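Local atomic coordinates of beta sliding clamp (Bartonella birtlesii LL-WM9, PDB entry 6PTR), a protein that probably encircles DNA as a ring-shaped head-to-tail homodimer, tethering DNA polymerases and other proteins to it and so making them processive. Residues S143-K146 against H147-C151; L271-R275 against Q276-S280; S289-R292 against G293-V296; T299-G303 against Q304-V308. All coordinates share one frame; numbering follows the deposited sequence. Where two conformers were deposited one is given.

In the fold
Four local contacts sample two of the three clamp domains. Interaction 1 lies within a helix of the central domain, its centre about 24 Å from that of interaction 2 and over 30 Å from those of interactions 3 and 4, which belong with interaction 2 to the C-terminal domain. There the chain passes through them in order: strand into helix, loop, then hairpin. Interactions 2 and 4, with centres about 12 Å apart, share a core in which Phe278 CD1 meets Leu305 CD2 at 3.7 Å and Leu271 packs on Ile300. Interactions 3 and 4 share strand 295-301, and Val296 CG2 comes to 3.8 Å from Val308 O. Interactions 2 and 3 do not touch.

Interaction 1. Residues S143-K146 against H147-C151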
ATOM      1  N   SER C 143      -2.583 -11.973  27.185  1.00 26.87           N
ATOM      2  CA  SER C 143      -1.265 -11.373  27.002  1.00 29.07           C
ATOM      3  C   SER C 143      -0.185 -12.444  26.930  1.00 29.07           C
ATOM      4  O   SER C 143       0.739 -12.343  26.118  1.00 28.50           O
ATOM      5  CB  SER C 143      -0.977 -10.390  28.128  1.00 36.16           C
ATOM      6  OG  SER C 143      -1.047 -11.063  29.365  1.00 42.84           O
ATOM      7  N   LYS C 144      -0.296 -13.489  27.751  1.00 26.55           N
ATOM      8  CA  LYS C 144       0.652 -14.595  27.646  1.00 29.03           C
ATOM      9  C   LYS C 144       0.533 -15.308  26.306  1.00 31.66           C
ATOM     10  O   LYS C 144       1.551 -15.618  25.681  1.00 31.80           O
ATOM     11  CB  LYS C 144       0.460 -15.597  28.783  1.00 35.06           C
ATOM     12  CG  LYS C 144       1.557 -16.650  28.824  1.00 44.42           C
ATOM     13  CD  LYS C 144       2.897 -15.979  29.114  1.00 57.68           C
ATOM     14  CE  LYS C 144       4.005 -16.991  29.328  1.00 64.33           C
ATOM     15  NZ  LYS C 144       5.140 -16.409  30.108  1.00 65.44           N
ATOM     16  N   LEU C 145      -0.693 -15.608  25.860  1.00 22.85           N
ATOM     17  CA  LEU C 145      -0.850 -16.261  24.557  1.00 21.10           C
ATOM     18  C   LEU C 145      -0.277 -15.402  23.441  1.00 25.21           C
ATOM     19  O   LEU C 145       0.376 -15.909  22.518  1.00 22.53           O
ATOM     20  CB  LEU C 145      -2.327 -16.560  24.282  1.00 21.15           C
ATOM     21  CG  LEU C 145      -2.544 -17.191  22.894  1.00 21.91           C
ATOM     22  CD1 LEU C 145      -1.845 -18.546  22.788  1.00 23.85           C
ATOM     23  CD2 LEU C 145      -4.047 -17.340  22.644  1.00 29.41           C
ATOM     24  N   LYS C 146      -0.488 -14.090  23.518  1.00 21.66           N
ATOM     25  CA  LYS C 146       0.097 -13.221  22.506  1.00 21.56           C
ATOM     26  C   LYS C 146       1.617 -13.324  22.506  1.00 23.43           C
ATOM     27  O   LYS C 146       2.244 -13.327  21.441  1.00 24.77           O
ATOM     28  CB  LYS C 146      -0.323 -11.780  22.750  1.00 23.66           C
ATOM     29  CG  LYS C 146       0.206 -10.825  21.699  1.00 24.16           C
ATOM     30  CD  LYS C 146      -0.234  -9.403  22.007  1.00 30.68           C
ATOM     31  CE  LYS C 146       0.152  -8.426  20.896  1.00 40.72           C
ATOM     32  NZ  LYS C 146       1.615  -8.296  20.716  1.00 42.21           N
ATOM     33  N   HIS C 147       2.219 -13.368  23.696  1.00 25.83           N
ATOM     34  CA  HIS C 147       3.668 -13.502  23.796  1.00 28.00           C
ATOM     35  C   HIS C 147       4.136 -14.785  23.122  1.00 27.47           C
ATOM     36  O   HIS C 147       5.102 -14.774  22.353  1.00 25.92           O
ATOM     37  CB  HIS C 147       4.087 -13.470  25.260  1.00 31.90           C
ATOM     38  CG  HIS C 147       5.531 -13.798  25.484  1.00 41.57           C
ATOM     39  ND1 HIS C 147       6.553 -12.962  25.089  1.00 39.01           N
ATOM     40  CD2 HIS C 147       6.121 -14.875  26.059  1.00 40.02           C
ATOM     41  CE1 HIS C 147       7.712 -13.509  25.413  1.00 43.97           C
ATOM     42  NE2 HIS C 147       7.478 -14.668  26.005  1.00 41.09           N
ATOM     43  N   LEU C 148       3.462 -15.907  23.401  1.00 25.58           N
ATOM     44  CA  LEU C 148       3.871 -17.176  22.795  1.00 21.86           C
ATOM     45  C   LEU C 148       3.793 -17.109  21.279  1.00 23.51           C
ATOM     46  O   LEU C 148       4.704 -17.568  20.576  1.00 20.46           O
ATOM     47  CB  LEU C 148       3.005 -18.315  23.325  1.00 24.60           C
ATOM     48  CG  LEU C 148       2.984 -18.490  24.841  1.00 26.62           C
ATOM     49  CD1 LEU C 148       1.872 -19.436  25.245  1.00 26.43           C
ATOM     50  CD2 LEU C 148       4.334 -19.008  25.316  1.00 27.36           C
ATOM     51  N   LEU C 149       2.696 -16.552  20.750  1.00 20.44           N
ATOM     52  CA  LEU C 149       2.535 -16.469  19.305  1.00 20.68           C
ATOM     53  C   LEU C 149       3.495 -15.450  18.697  1.00 20.93           C
ATOM     54  O   LEU C 149       4.012 -15.661  17.591  1.00 21.38           O
ATOM     55  CB  LEU C 149       1.088 -16.110  18.956  1.00 20.43           C
ATOM     56  CG  LEU C 149       0.085 -17.181  19.376  1.00 19.63           C
ATOM     57  CD1 LEU C 149      -1.350 -16.716  19.189  1.00 18.96           C
ATOM     58  CD2 LEU C 149       0.312 -18.489  18.625  1.00 19.47           C
ATOM     59  N   ASP C 150       3.737 -14.339  19.398  1.00 22.28           N
ATOM     60  CA  ASP C 150       4.707 -13.348  18.922  1.00 22.36           C
ATOM     61  C   ASP C 150       6.106 -13.931  18.800  1.00 21.15           C
ATOM     62  O   ASP C 150       6.875 -13.523  17.919  1.00 24.79           O
ATOM     63  CB  ASP C 150       4.770 -12.145  19.864  1.00 25.27           C
ATOM     64  CG  ASP C 150       3.650 -11.153  19.635  1.00 30.22           C
ATOM     65  OD1 ASP C 150       3.045 -11.154  18.541  1.00 30.42           O
ATOM     66  OD2 ASP C 150       3.404 -10.349  20.560  1.00 29.85           O
ATOM     67  N   CYS C 151       6.469 -14.860  19.684  1.00 22.25           N
ATOM     68  CA  CYS C 151       7.796 -15.470  19.582  1.00 23.70           C
ATOM     69  C   CYS C 151       7.943 -16.416  18.394  1.00 25.79           C
ATOM     70  O   CYS C 151       9.079 -16.699  17.987  1.00 24.95           O
ATOM     71  CB  CYS C 151       8.135 -16.250  20.851  1.00 27.13           C
ATOM     72  SG  CYS C 151       8.428 -15.275  22.329  1.00 29.12           S
TER
HETATM   73  O   HOH W   1       7.581 -17.387  27.801  1.00 44.82           O
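Lys146 and Asp150 form an i to i+4 salt bridge on the partly exposed flank of helix 142-152 in the central domain, and Leu145 and Leu149, with the same spacing, meet on its buried side. Lys146 NZ is 2.7 Å from Asp150 OD2 and uses the syn lone pair of that oxygen. The lysine chain runs out straight and bends only at its last torsion, chi4 -64°, which turns the ammonium toward the carboxylate one turn along; a long flexible residue suits this reach. The backbone bond beneath the pair, from Asp150 N to Lys146 O, is also 2.7 Å long. Asp150 OD1 accepts from Gln218 NE2, so both carboxylate oxygens are engaged and the group is held against rotation. On the inner side Leu145 CG lies 3.9 Å from Leu149 CD1, branched apolar ends filling the space between successive turns. His147 and Lys144 are more loosely joined, through a water weakly bound by both His147 NE2 and Lys144 NZ and lying at the ring edge. One face of the imidazole carries Cys151 SG, 3.6 Å above the plane and offset toward the rim. The leucine side of the helix rests on helix 211-221, where Leu149 touches Leu217 and Leu221, while Leu148 and Cys151 pack down on strand 189-196.

Interaction 2. Residues L271-R275 against Q276-S280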
ATOM      1  N   LEU C 271      29.323 -14.969  19.984  1.00 21.91           N
ATOM      2  CA  LEU C 271      29.435 -13.642  19.390  1.00 21.45           C
ATOM      3  C   LEU C 271      28.365 -12.756  20.011  1.00 25.25           C
ATOM      4  O   LEU C 271      27.190 -13.130  20.017  1.00 24.56           O
ATOM      5  CB  LEU C 271      29.265 -13.707  17.870  1.00 20.00           C
ATOM      6  CG  LEU C 271      29.001 -12.391  17.123  1.00 22.24           C
ATOM      7  CD1 LEU C 271      30.220 -11.460  17.258  1.00 24.27           C
ATOM      8  CD2 LEU C 271      28.663 -12.614  15.646  1.00 24.02           C
ATOM      9  N   ILE C 272      28.766 -11.607  20.551  1.00 22.59           N
ATOM     10  CA  ILE C 272      27.824 -10.615  21.056  1.00 28.29           C
ATOM     11  C   ILE C 272      27.983  -9.348  20.236  1.00 27.60           C
ATOM     12  O   ILE C 272      29.101  -8.853  20.064  1.00 27.60           O
ATOM     13  CB  ILE C 272      28.034 -10.280  22.540  1.00 30.60           C
ATOM     14  CG1 ILE C 272      28.127 -11.543  23.399  1.00 31.82           C
ATOM     15  CG2 ILE C 272      26.890  -9.391  23.001  1.00 30.50           C
ATOM     16  CD1 ILE C 272      28.482 -11.248  24.862  1.00 37.36           C
ATOM     17  N   VAL C 273      26.867  -8.810  19.755  1.00 27.62           N
ATOM     18  CA  VAL C 273      26.888  -7.573  18.995  1.00 27.20           C
ATOM     19  C   VAL C 273      25.795  -6.666  19.538  1.00 26.72           C
ATOM     20  O   VAL C 273      24.826  -7.119  20.148  1.00 26.00           O
ATOM     21  CB  VAL C 273      26.693  -7.808  17.475  1.00 27.18           C
ATOM     22  CG1 VAL C 273      27.843  -8.627  16.897  1.00 29.02           C
ATOM     23  CG2 VAL C 273      25.374  -8.498  17.210  1.00 24.01           C
ATOM     24  N   ASN C 274      25.968  -5.372  19.310  1.00 25.20           N
ATOM     25  CA  ASN C 274      24.886  -4.430  19.540  1.00 30.15           C
ATOM     26  C   ASN C 274      23.793  -4.709  18.529  1.00 27.99           C
ATOM     27  O   ASN C 274      24.025  -4.639  17.316  1.00 27.67           O
ATOM     28  CB  ASN C 274      25.377  -2.996  19.406  1.00 27.70           C
ATOM     29  CG  ASN C 274      24.273  -1.984  19.610  1.00 32.52           C
ATOM     30  OD1 ASN C 274      23.400  -1.818  18.765  1.00 28.50           O
ATOM     31  ND2 ASN C 274      24.315  -1.294  20.735  1.00 33.35           N
ATOM     32  N   ARG C 275      22.596  -5.013  19.024  1.00 26.70           N
ATOM     33  CA  ARG C 275      21.556  -5.518  18.134  1.00 28.11           C
ATOM     34  C   ARG C 275      21.179  -4.490  17.074  1.00 26.20           C
ATOM     35  O   ARG C 275      21.001  -4.837  15.900  1.00 22.64           O
ATOM     36  CB  ARG C 275      20.325  -5.926  18.942  1.00 29.75           C
ATOM     37  CG  ARG C 275      19.229  -6.529  18.097  1.00 28.15           C
ATOM     38  CD  ARG C 275      18.154  -7.105  18.949  1.00 31.20           C
ATOM     39  NE  ARG C 275      17.540  -6.061  19.737  1.00 32.76           N
ATOM     40  CZ  ARG C 275      16.510  -5.329  19.335  1.00 44.65           C
ATOM     41  NH1 ARG C 275      15.956  -5.544  18.147  1.00 40.44           N
ATOM     42  NH2 ARG C 275      16.022  -4.386  20.132  1.00 51.66           N
ATOM     43  N   GLN C 276      21.036  -3.230  17.475  1.00 25.81           N
ATOM     44  CA  GLN C 276      20.606  -2.187  16.553  0.51 27.28           C
ATOM     45  C   GLN C 276      21.682  -1.899  15.511  1.00 27.42           C
ATOM     46  O   GLN C 276      21.392  -1.721  14.322  1.00 26.11           O
ATOM     47  CB  GLN C 276      20.255  -0.933  17.363  0.51 30.81           C
ATOM     48  CG  GLN C 276      19.099  -1.113  18.373  0.51 35.74           C
ATOM     49  CD  GLN C 276      19.444  -1.876  19.684  0.51 37.98           C
ATOM     50  OE1 GLN C 276      20.612  -2.112  20.029  0.51 26.22           O
ATOM     51  NE2 GLN C 276      18.399  -2.253  20.417  0.51 36.88           N
ATOM     52  N   ASP C 277      22.938  -1.842  15.954  1.00 29.52           N
ATOM     53  CA  ASP C 277      24.036  -1.606  15.020  1.00 22.03           C
ATOM     54  C   ASP C 277      24.163  -2.751  14.025  1.00 22.96           C
ATOM     55  O   ASP C 277      24.436  -2.528  12.837  1.00 25.65           O
ATOM     56  CB  ASP C 277      25.335  -1.420  15.805  1.00 24.12           C
ATOM     57  CG  ASP C 277      25.345  -0.143  16.619  1.00 36.10           C
ATOM     58  OD1 ASP C 277      24.515   0.764  16.362  1.00 33.59           O
ATOM     59  OD2 ASP C 277      26.195  -0.041  17.518  1.00 37.81           O
ATOM     60  N   PHE C 278      23.991  -3.992  14.501  1.00 22.09           N
ATOM     61  CA  PHE C 278      24.050  -5.164  13.622  1.00 22.87           C
ATOM     62  C   PHE C 278      22.897  -5.154  12.630  1.00 20.47           C
ATOM     63  O   PHE C 278      23.090  -5.372  11.426  1.00 19.86           O
ATOM     64  CB  PHE C 278      24.018  -6.438  14.473  1.00 21.88           C
ATOM     65  CG  PHE C 278      23.985  -7.711  13.675  1.00 22.79           C
ATOM     66  CD1 PHE C 278      25.147  -8.220  13.121  1.00 24.35           C
ATOM     67  CD2 PHE C 278      22.794  -8.394  13.476  1.00 25.38           C
ATOM     68  CE1 PHE C 278      25.120  -9.394  12.384  1.00 20.90           C
ATOM     69  CE2 PHE C 278      22.760  -9.563  12.726  1.00 22.42           C
ATOM     70  CZ  PHE C 278      23.920 -10.067  12.200  1.00 19.11           C
ATOM     71  N   SER C 279      21.682  -4.910  13.124  1.00 21.16           N
ATOM     72  CA  SER C 279      20.514  -4.879  12.250  1.00 22.32           C
ATOM     73  C   SER C 279      20.654  -3.817  11.165  1.00 22.67           C
ATOM     74  O   SER C 279      20.352  -4.073   9.994  1.00 21.06           O
ATOM     75  CB  SER C 279      19.251  -4.622  13.079  1.00 25.47           C
ATOM     76  OG  SER C 279      19.051  -5.684  13.992  1.00 34.22           O
ATOM     77  N   SER C 280      21.076  -2.604  11.534  1.00 20.85           N
ATOM     78  CA  SER C 280      21.188  -1.537  10.544  0.54 20.72           C
ATOM     79  C   SER C 280      22.263  -1.856   9.511  1.00 19.44           C
ATOM     80  O   SER C 280      22.093  -1.585   8.318  1.00 18.32           O
ATOM     81  CB  SER C 280      21.485  -0.207  11.231  0.54 22.97           C
ATOM     82  OG  SER C 280      20.452   0.150  12.135  0.54 20.42           O
TER
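With chi1 at 179°, Asn274 turns its amide forward along the chain, and OD1 comes to 2.8 Å from Asp277 N; chi1 of -63° in Ser279 likewise folds OG back toward Arg275 O. Asn274 is the N-cap of helix 275-285, which starts directly at the end of strand 269-274. Asparagine suits the place because its short side chain ends in a carbonyl that can take up an amide N-H of the first turn, one with no preceding helical carbonyl to bind. Its main-chain O accepts from Phe278 N at 2.9 Å and begins the regular helical pattern. The Asn274 amide and the Asp277 carboxylate are stacked, their planes 21° apart, with Asp277 OD2 3.4 Å from Asn274 CG. One residue on, Arg275 O is gripped twice by Ser279: N and OG, each 2.9 Å away, approach from opposite faces of the carbonyl plane. Serine is small enough to make this second bond and still pack on Leu340 and Ala343 of helix 336-345. The guanidinium of Arg275 is held by Ser348 O through NE and Ala343 O through NH1. On the inner side Val273 CG2 touches Phe278 CB at 3.7 Å, while the phenyl ring meets Phe353 edge-to-face. The chemistry implies a helix start in which Asn274 OD1 takes up an N-H of the first turn and Ser279 OG gives a second bond to a first-turn carbonyl, while the negative charge of Asp277 near the N-terminus is probably favourable to the helix dipole.

Interaction 3. Residues S289-R292 against G293-V296; sequences SNDR and GRAV
Asn290 to Gly293 form a type I beta turn, closed by a bond of 3.2 Å from Gly293 N to Asn290 O. Over the same carbonyl lies the guanidinium of Arg294: Asn290 O sits 3.2 Å above its plane, offset toward the rim, so the oxygen meets a flat positive face and not an N-H. The chain of Arg294 bends at chi2 and chi3 to fold back over the turn, bringing NH2 to 3.5 Å from Ser289 CB. A water bridges weakly between Arg294 NE and Asn290 O. Within the turn, Asn290 OD1 accepts from Arg292 N at 3.0 Å, making an Asx turn inside the type I turn, and Asn290 ND2 reaches Asp313 OD2. That carboxylate oxygen is also the salt-bridge partner of Arg292 NE, so Asp313 ties two turn residues to the chain beyond strand 304-311. This is the loop that reverses the chain between helix 275-285 and strand 295-301 of the C-terminal domain. Gly293 suits its place because at phi 156° and psi 167° a beta carbon would be pressed against Arg292 O. Ser289, with its compact hydroxymethyl group, gathers two waters at OG, one of which donates to Gly293 O and the other to Ala295 O. Asn290 N, buried by the contact, finds no partner in the model.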
ATOM      1  N   SER C 289      20.818  -7.041  -2.703  1.00 19.71           N
ATOM      2  CA  SER C 289      20.434  -8.412  -3.020  1.00 18.93           C
ATOM      3  C   SER C 289      19.176  -8.439  -3.876  1.00 24.31           C
ATOM      4  O   SER C 289      18.443  -7.449  -3.975  1.00 26.70           O
ATOM      5  CB  SER C 289      20.214  -9.224  -1.742  1.00 24.37           C
ATOM      6  OG  SER C 289      21.442  -9.401  -1.060  1.00 28.47           O
ATOM      7  N   ASN C 290      18.941  -9.581  -4.517  1.00 25.65           N
ATOM      8  CA  ASN C 290      17.757  -9.740  -5.367  1.00 24.21           C
ATOM      9  C   ASN C 290      17.302 -11.197  -5.285  1.00 26.13           C
ATOM     10  O   ASN C 290      17.639 -11.903  -4.332  1.00 23.16           O
ATOM     11  CB  ASN C 290      18.043  -9.245  -6.800  1.00 27.13           C
ATOM     12  CG  ASN C 290      19.076 -10.102  -7.546  1.00 31.26           C
ATOM     13  OD1 ASN C 290      19.462 -11.172  -7.091  1.00 24.03           O
ATOM     14  ND2 ASN C 290      19.503  -9.628  -8.720  1.00 28.88           N
ATOM     15  N   ASP C 291      16.562 -11.664  -6.303  1.00 28.84           N
ATOM     16  CA  ASP C 291      15.970 -13.002  -6.252  1.00 34.47           C
ATOM     17  C   ASP C 291      17.000 -14.130  -6.236  1.00 30.56           C
ATOM     18  O   ASP C 291      16.650 -15.265  -5.893  1.00 29.09           O
ATOM     19  CB  ASP C 291      15.030 -13.214  -7.436  1.00 35.13           C
ATOM     20  CG  ASP C 291      13.845 -12.274  -7.413  1.00 47.61           C
ATOM     21  OD1 ASP C 291      13.474 -11.818  -6.306  1.00 36.94           O
ATOM     22  OD2 ASP C 291      13.297 -11.992  -8.500  1.00 53.93           O
ATOM     23  N   ARG C 292      18.253 -13.862  -6.597  1.00 24.07           N
ATOM     24  CA  ARG C 292      19.252 -14.933  -6.588  1.00 24.59           C
ATOM     25  C   ARG C 292      19.537 -15.440  -5.189  1.00 23.73           C
ATOM     26  O   ARG C 292      19.963 -16.587  -5.022  1.00 24.91           O
ATOM     27  CB  ARG C 292      20.563 -14.455  -7.213  1.00 29.79           C
ATOM     28  CG  ARG C 292      20.476 -14.176  -8.695  1.00 26.85           C
ATOM     29  CD  ARG C 292      21.802 -13.650  -9.199  1.00 23.62           C
ATOM     30  NE  ARG C 292      21.807 -13.371 -10.627  1.00 22.31           N
ATOM     31  CZ  ARG C 292      22.296 -14.193 -11.552  1.00 30.88           C
ATOM     32  NH1 ARG C 292      22.815 -15.369 -11.217  1.00 28.09           N
ATOM     33  NH2 ARG C 292      22.278 -13.825 -12.814  1.00 30.82           N
ATOM     34  N   GLY C 293      19.356 -14.600  -4.187  1.00 26.25           N
ATOM     35  CA  GLY C 293      19.685 -14.945  -2.820  1.00 24.08           C
ATOM     36  C   GLY C 293      19.941 -13.689  -2.019  1.00 24.86           C
ATOM     37  O   GLY C 293      20.095 -12.591  -2.560  1.00 23.95           O
ATOM     38  N   ARG C 294      19.989 -13.873  -0.710  1.00 23.77           N
ATOM     39  CA  ARG C 294      20.161 -12.792   0.241  1.00 21.00           C
ATOM     40  C   ARG C 294      21.296 -13.110   1.182  1.00 19.60           C
ATOM     41  O   ARG C 294      21.249 -12.785   2.366  1.00 22.70           O
ATOM     42  CB  ARG C 294      18.870 -12.555   1.029  1.00 35.03           C
ATOM     43  CG  ARG C 294      17.620 -12.773   0.211  1.00 41.80           C
ATOM     44  CD  ARG C 294      16.609 -11.667   0.380  1.00 52.24           C
ATOM     45  NE  ARG C 294      15.920 -11.406  -0.881  1.00 55.22           N
ATOM     46  CZ  ARG C 294      16.011 -10.272  -1.570  1.00 56.73           C
ATOM     47  NH1 ARG C 294      15.349 -10.137  -2.712  1.00 57.56           N
ATOM     48  NH2 ARG C 294      16.744  -9.266  -1.109  1.00 61.11           N
ATOM     49  N   ALA C 295      22.335 -13.784   0.683  1.00 16.62           N
ATOM     50  CA  ALA C 295      23.408 -14.198   1.570  1.00 18.95           C
ATOM     51  C   ALA C 295      24.189 -12.978   2.042  1.00 20.17           C
ATOM     52  O   ALA C 295      24.453 -12.050   1.270  1.00 20.95           O
ATOM     53  CB  ALA C 295      24.344 -15.185   0.856  1.00 18.62           C
ATOM     54  N   VAL C 296      24.537 -12.966   3.327  1.00 15.24           N
ATOM     55  CA  VAL C 296      25.524 -12.034   3.855  1.00 14.58           C
ATOM     56  C   VAL C 296      26.580 -12.863   4.569  1.00 17.96           C
ATOM     57  O   VAL C 296      26.250 -13.791   5.320  1.00 16.79           O
ATOM     58  CB  VAL C 296      24.897 -10.969   4.784  1.00 19.45           C
ATOM     59  CG1 VAL C 296      24.134 -11.626   5.943  1.00 18.58           C
ATOM     60  CG2 VAL C 296      25.974 -10.032   5.334  1.00 18.56           C
TER
HETATM   61  O   HOH W   2      22.000  -9.897   1.489  1.00 22.42           O
HETATM   62  O   HOH W   3      22.588 -11.018  -3.033  1.00 30.77           O
HETATM   63  O   HOH W   4      15.918 -13.957  -2.176  1.00 48.20           O

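Interaction 4. Residues T299-G303 against Q304-V308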
ATOM      1  N   THR C 299      32.395 -12.176   8.657  1.00 18.94           N
ATOM      2  CA  THR C 299      33.777 -12.526   8.953  1.00 22.56           C
ATOM      3  C   THR C 299      34.050 -12.087  10.380  1.00 26.64           C
ATOM      4  O   THR C 299      34.125 -10.884  10.663  1.00 23.22           O
ATOM      5  CB  THR C 299      34.731 -11.862   7.971  1.00 24.03           C
ATOM      6  OG1 THR C 299      34.407 -12.317   6.645  1.00 28.94           O
ATOM      7  CG2 THR C 299      36.173 -12.229   8.305  1.00 30.24           C
ATOM      8  N   ILE C 300      34.195 -13.059  11.280  1.00 26.41           N
ATOM      9  CA  ILE C 300      34.223 -12.792  12.711  1.00 26.15           C
ATOM     10  C   ILE C 300      35.649 -12.967  13.185  1.00 33.20           C
ATOM     11  O   ILE C 300      36.255 -14.030  12.989  1.00 31.83           O
ATOM     12  CB  ILE C 300      33.275 -13.709  13.493  1.00 30.59           C
ATOM     13  CG1 ILE C 300      31.935 -13.847  12.787  1.00 26.31           C
ATOM     14  CG2 ILE C 300      33.045 -13.153  14.902  1.00 28.85           C
ATOM     15  CD1 ILE C 300      31.094 -14.967  13.353  1.00 29.48           C
ATOM     16  N   GLU C 301      36.189 -11.915  13.786  1.00 30.09           N
ATOM     17  CA  GLU C 301      37.525 -11.916  14.350  1.00 33.55           C
ATOM     18  C   GLU C 301      37.437 -11.356  15.764  1.00 34.68           C
ATOM     19  O   GLU C 301      36.374 -10.923  16.217  1.00 36.53           O
ATOM     20  CB  GLU C 301      38.493 -11.106  13.472  1.00 38.55           C
ATOM     21  CG  GLU C 301      39.170 -11.934  12.389  1.00 54.18           C
ATOM     22  CD  GLU C 301      38.943 -11.403  10.976  1.00 64.52           C
ATOM     23  OE1 GLU C 301      39.276 -12.131  10.013  1.00 67.41           O
ATOM     24  OE2 GLU C 301      38.446 -10.267  10.819  1.00 64.33           O
ATOM     25  N   HIS C 302      38.553 -11.401  16.482  1.00 39.61           N
ATOM     26  CA  HIS C 302      38.569 -10.859  17.831  1.00 38.21           C
ATOM     27  C   HIS C 302      38.124  -9.401  17.822  1.00 34.31           C
ATOM     28  O   HIS C 302      38.756  -8.549  17.190  1.00 37.68           O
ATOM     29  CB  HIS C 302      39.965 -11.001  18.436  1.00 50.52           C
ATOM     30  CG  HIS C 302      40.333 -12.414  18.770  1.00 62.06           C
ATOM     31  ND1 HIS C 302      41.578 -12.769  19.248  1.00 66.93           N
ATOM     32  CD2 HIS C 302      39.617 -13.562  18.702  1.00 63.91           C
ATOM     33  CE1 HIS C 302      41.612 -14.072  19.460  1.00 67.85           C
ATOM     34  NE2 HIS C 302      40.436 -14.579  19.137  1.00 65.76           N
ATOM     35  N   GLY C 303      37.018  -9.123  18.507  1.00 35.78           N
ATOM     36  CA  GLY C 303      36.556  -7.766  18.708  1.00 36.78           C
ATOM     37  C   GLY C 303      35.881  -7.116  17.520  1.00 32.04           C
ATOM     38  O   GLY C 303      35.496  -5.943  17.620  1.00 35.54           O
ATOM     39  N   GLN C 304      35.689  -7.834  16.416  1.00 31.60           N
ATOM     40  CA  GLN C 304      35.370  -7.184  15.150  1.00 27.23           C
ATOM     41  C   GLN C 304      34.519  -8.091  14.273  1.00 27.85           C
ATOM     42  O   GLN C 304      34.813  -9.279  14.120  1.00 28.44           O
ATOM     43  CB  GLN C 304      36.671  -6.822  14.435  1.00 37.26           C
ATOM     44  CG  GLN C 304      36.545  -6.183  13.094  1.00 53.24           C
ATOM     45  CD  GLN C 304      37.908  -5.983  12.466  1.00 66.74           C
ATOM     46  OE1 GLN C 304      38.211  -6.552  11.417  1.00 72.26           O
ATOM     47  NE2 GLN C 304      38.749  -5.186  13.118  1.00 67.68           N
ATOM     48  N   LEU C 305      33.483  -7.521  13.667  1.00 26.35           N
ATOM     49  CA  LEU C 305      32.655  -8.253  12.725  1.00 24.05           C
ATOM     50  C   LEU C 305      32.602  -7.491  11.411  1.00 27.63           C
ATOM     51  O   LEU C 305      32.225  -6.313  11.390  1.00 25.61           O
ATOM     52  CB  LEU C 305      31.239  -8.446  13.277  1.00 22.43           C
ATOM     53  CG  LEU C 305      30.167  -9.019  12.360  1.00 24.19           C
ATOM     54  CD1 LEU C 305      30.495 -10.449  12.040  1.00 27.88           C
ATOM     55  CD2 LEU C 305      28.815  -8.931  13.019  1.00 28.45           C
ATOM     56  N   LYS C 306      32.960  -8.158  10.315  1.00 20.21           N
ATOM     57  CA  LYS C 306      32.779  -7.592   8.980  1.00 18.45           C
ATOM     58  C   LYS C 306      31.657  -8.314   8.263  1.00 20.26           C
ATOM     59  O   LYS C 306      31.509  -9.533   8.395  1.00 23.18           O
ATOM     60  CB  LYS C 306      34.065  -7.694   8.148  1.00 25.02           C
ATOM     61  CG  LYS C 306      35.219  -6.884   8.715  1.00 33.78           C
ATOM     62  CD  LYS C 306      36.345  -6.734   7.699  1.00 44.24           C
ATOM     63  CE  LYS C 306      37.581  -7.505   8.109  1.00 57.28           C
ATOM     64  NZ  LYS C 306      38.737  -7.141   7.243  1.00 64.21           N
ATOM     65  N   LEU C 307      30.883  -7.558   7.484  1.00 18.69           N
ATOM     66  CA  LEU C 307      29.761  -8.083   6.725  1.00 15.70           C
ATOM     67  C   LEU C 307      30.056  -7.847   5.257  1.00 18.24           C
ATOM     68  O   LEU C 307      30.546  -6.780   4.899  1.00 20.97           O
ATOM     69  CB  LEU C 307      28.460  -7.359   7.091  1.00 18.96           C
ATOM     70  CG  LEU C 307      28.088  -7.372   8.557  1.00 22.46           C
ATOM     71  CD1 LEU C 307      26.844  -6.533   8.774  1.00 31.88           C
ATOM     72  CD2 LEU C 307      27.844  -8.805   8.977  1.00 26.50           C
ATOM     73  N   VAL C 308      29.765  -8.830   4.404  1.00 16.95           N
ATOM     74  CA  VAL C 308      29.955  -8.659   2.964  1.00 17.50           C
ATOM     75  C   VAL C 308      28.793  -9.295   2.222  1.00 16.38           C
ATOM     76  O   VAL C 308      28.432 -10.449   2.491  1.00 17.20           O
ATOM     77  CB  VAL C 308      31.274  -9.270   2.456  1.00 20.40           C
ATOM     78  CG1 VAL C 308      31.385  -8.980   0.956  1.00 23.42           C
ATOM     79  CG2 VAL C 308      32.457  -8.688   3.181  1.00 31.16           C
TER
HETATM   80  O   HOH W   5      32.658 -10.656   5.702  1.00 29.23           O
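Ile300 and Leu305, a non-hydrogen-bonded pair in antiparallel strands 295-301 and 304-311, make the tight side of this contact. Their side chains lie next to each other and point the same way, Ile300 CG1 3.8 Å from Leu305 CD1; branched aliphatic residues suit a sheet face turned into the domain, toward helix 275-285. The other face carries Thr299, Glu301, Gln304 and Lys306 and is looser. Glu301 OE2 stays 3.8 Å from Gln304 OE1, the carboxylate and amide planes being perpendicular, and 4.8 Å from Lys306 NZ, too far for a salt bridge, though the opposite charges probably attract. Such long polar chains suit a partly exposed surface. Thr299 OG1 has two partners, Glu331 OE2 and a water at 2.6 Å that donates weakly to Lys306 O. The backbones are joined in register by Thr299 N to Lys306 O at 2.8 Å and Glu301 N to Gln304 O at 3.0 Å. His302 and Gly303 form the exposed corner, a type II turn whose positive phi at Gly303, 77°, is easily taken by a residue without a beta carbon. The whole is a beta hairpin with a two-residue loop, His302-Gly303, part of the four-stranded antiparallel sheet of the clamp's C-terminal domain.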